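Local coordinates for protein GIL01 gp7 (PDB 6N7O) that inhibits the host LexA repressor, probably by binding it, as a small protein of the Bacillus phage GIL01, at residues L8-E13 with S25-R30. Residues are numbered along the deposited sequence; the frame is centred on the assembly and turned at random.
Sequences LDFIIE and SYVIDR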
loop_
_atom_site.group_PDB
_atom_site.type_symbol
_atom_site.label_atom_id
_atom_site.label_comp_id
_atom_site.label_asym_id
_atom_site.label_seq_id
_atom_site.Cartn_x
_atom_site.Cartn_y
_atom_site.Cartn_z
ATOM N N LEU A 8 -3.462 -6.302 -5.203
ATOM C CA LEU A 8 -3.543 -7.620 -4.583
ATOM C C LEU A 8 -2.175 -8.301 -4.535
ATOM O O LEU A 8 -1.838 -8.950 -3.539
ATOM C CB LEU A 8 -4.564 -8.479 -5.324
ATOM C CG LEU A 8 -6.010 -8.150 -4.929
ATOM C CD1 LEU A 8 -7.033 -8.856 -5.801
ATOM C CD2 LEU A 8 -6.262 -8.473 -3.449
ATOM N N ASP A 9 -1.364 -8.149 -5.587
ATOM C CA ASP A 9 -0.032 -8.752 -5.545
ATOM C C ASP A 9 0.852 -8.110 -4.479
ATOM O O ASP A 9 1.679 -8.801 -3.866
ATOM C CB ASP A 9 0.639 -8.690 -6.923
ATOM C CG ASP A 9 0.118 -9.769 -7.874
ATOM O OD1 ASP A 9 -0.550 -10.714 -7.405
ATOM O OD2 ASP A 9 0.374 -9.685 -9.092
ATOM N N PHE A 10 0.692 -6.801 -4.220
ATOM C CA PHE A 10 1.434 -6.189 -3.123
ATOM C C PHE A 10 0.948 -6.724 -1.787
ATOM O O PHE A 10 1.759 -7.022 -0.904
ATOM C CB PHE A 10 1.310 -4.660 -3.179
ATOM C CG PHE A 10 2.070 -3.940 -2.093
ATOM C CD1 PHE A 10 3.344 -4.352 -1.715
ATOM C CD2 PHE A 10 1.523 -2.829 -1.466
ATOM C CE1 PHE A 10 4.050 -3.667 -0.733
ATOM C CE2 PHE A 10 2.225 -2.137 -0.488
ATOM C CZ PHE A 10 3.485 -2.559 -0.106
ATOM N N ILE A 11 -0.369 -6.890 -1.630
ATOM C CA ILE A 11 -0.893 -7.495 -0.408
ATOM C C ILE A 11 -0.304 -8.887 -0.201
ATOM O O ILE A 11 0.046 -9.271 0.926
ATOM C CB ILE A 11 -2.432 -7.528 -0.451
ATOM C CG1 ILE A 11 -2.988 -6.110 -0.366
ATOM C CG2 ILE A 11 -2.993 -8.371 0.681
ATOM C CD1 ILE A 11 -4.473 -6.013 -0.724
ATOM N N ILE A 12 -0.193 -9.669 -1.275
ATOM C CA ILE A 12 0.403 -11.002 -1.163
ATOM C C ILE A 12 1.870 -10.889 -0.758
ATOM O O ILE A 12 2.351 -11.647 0.098
ATOM C CB ILE A 12 0.237 -11.777 -2.482
ATOM C CG1 ILE A 12 -1.241 -12.038 -2.756
ATOM C CG2 ILE A 12 0.999 -13.119 -2.437
ATOM C CD1 ILE A 12 -1.507 -12.493 -4.149
ATOM N N GLU A 13 2.603 -9.950 -1.371
ATOM C CA GLU A 13 4.002 -9.744 -1.005
ATOM C C GLU A 13 4.158 -9.461 0.485
ATOM O O GLU A 13 5.089 -9.965 1.120
ATOM C CB GLU A 13 4.611 -8.607 -1.835
ATOM C CG GLU A 13 6.079 -8.370 -1.523
ATOM C CD GLU A 13 6.641 -7.099 -2.173
ATOM O OE1 GLU A 13 7.801 -6.775 -1.886
ATOM O OE2 GLU A 13 5.928 -6.436 -2.967
ATOM N N SER A 25 8.937 3.768 4.093
ATOM C CA SER A 25 9.377 4.228 2.781
ATOM C C SER A 25 9.169 3.152 1.720
ATOM O O SER A 25 8.798 3.462 0.580
ATOM C CB SER A 25 10.842 4.656 2.837
ATOM O OG SER A 25 11.656 3.560 3.195
ATOM N N TYR A 26 9.397 1.879 2.074
ATOM C CA TYR A 26 9.157 0.800 1.120
ATOM C C TYR A 26 7.679 0.696 0.756
ATOM O O TYR A 26 7.339 0.529 -0.421
ATOM C CB TYR A 26 9.644 -0.540 1.670
ATOM C CG TYR A 26 9.486 -1.648 0.649
ATOM C CD1 TYR A 26 10.249 -1.648 -0.507
ATOM C CD2 TYR A 26 8.566 -2.670 0.829
ATOM C CE1 TYR A 26 10.114 -2.643 -1.459
ATOM C CE2 TYR A 26 8.422 -3.679 -0.118
ATOM C CZ TYR A 26 9.203 -3.661 -1.262
ATOM O OH TYR A 26 9.088 -4.652 -2.218
ATOM N N VAL A 27 6.791 0.748 1.756
ATOM C CA VAL A 27 5.354 0.692 1.473
ATOM C C VAL A 27 4.962 1.827 0.536
ATOM O O VAL A 27 4.232 1.632 -0.441
ATOM C CB VAL A 27 4.532 0.735 2.777
ATOM C CG1 VAL A 27 3.044 0.879 2.499
ATOM C CG2 VAL A 27 4.787 -0.526 3.617
ATOM N N ILE A 28 5.451 3.032 0.819
ATOM C CA ILE A 28 5.125 4.175 -0.030
ATOM C C ILE A 28 5.643 3.952 -1.446
ATOM O O ILE A 28 4.925 4.177 -2.427
ATOM C CB ILE A 28 5.700 5.459 0.583
ATOM C CG1 ILE A 28 4.912 5.833 1.846
ATOM C CG2 ILE A 28 5.733 6.586 -0.460
ATOM C CD1 ILE A 28 5.539 6.975 2.632
ATOM N N ASP A 29 6.900 3.513 -1.574
ATOM C CA ASP A 29 7.457 3.245 -2.899
ATOM C C ASP A 29 6.585 2.257 -3.665
ATOM O O ASP A 29 6.290 2.464 -4.845
ATOM C CB ASP A 29 8.882 2.700 -2.794
ATOM C CG ASP A 29 9.913 3.779 -2.491
ATOM O OD1 ASP A 29 9.576 4.982 -2.516
ATOM O OD2 ASP A 29 11.081 3.415 -2.233
ATOM N N ARG A 30 6.162 1.176 -3.006
ATOM C CA ARG A 30 5.392 0.148 -3.709
ATOM C C ARG A 30 4.018 0.663 -4.124
ATOM O O ARG A 30 3.534 0.350 -5.224
ATOM C CB ARG A 30 5.249 -1.100 -2.843
ATOM C CG ARG A 30 6.565 -1.817 -2.603
ATOM C CD ARG A 30 7.016 -2.625 -3.815
ATOM N NE ARG A 30 6.168 -3.802 -4.026
ATOM C CZ ARG A 30 5.322 -3.930 -5.044
ATOM N NH1 ARG A 30 5.214 -2.956 -5.935
ATOM N NH2 ARG A 30 4.582 -5.028 -5.177
#
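Glu13 reaches across to Arg30 and Tyr26 and divides its carboxylate between them. Glu13 OE2 is gripped side-on by the Arg30 guanidinium, from NE at 2.8 Å through its syn lone pair and from NH2 at 2.9 Å nearly in line with its own C-O bond. The carboxylate and guanidinium are close to coplanar, 26° apart, and OE2 lies in the guanidinium plane. This salt bridge leaves OE1 for the phenol: Tyr26 OH donates a short hydrogen bond of 2.5 Å to Glu13 OE1, again on a syn lone pair. Here the two side chains meet tip to tip, their planes 80° apart. An extended chain beyond CG carries the Glu13 carboxylate over. Arg30 CG, anti to the carbonyl carbon (chi1 -67°), lies over one face of the Tyr26 ring toward its rim, and bends at chi2 and chi3 then place CD and NE. The remaining guanidinium nitrogen, NH1, is held by Gln33 of the same helix.

The two segments belong to the antiparallel arms of a helical hairpin, helices 2-16 and 24-34, and the segment axes come no closer than 11.9 Å. Large side chains span that separation. Phe10 CG lies over one face of the Arg30 guanidinium, and Arg30 CB sits over the Phe10 ring face, 3.7 Å from its centroid, in a CH-pi contact. Farther round the ring, Phe10 CE2 approaches Val27 CG1 at 4.3 Å, and Tyr26 CE2 lies at the Phe10 edge, 4.4 Å from Phe10 CE1. Phe10 and Val27 are buried, and the second subunit of the dimer adds Leu31 against Phe10 and Leu14 against Val27.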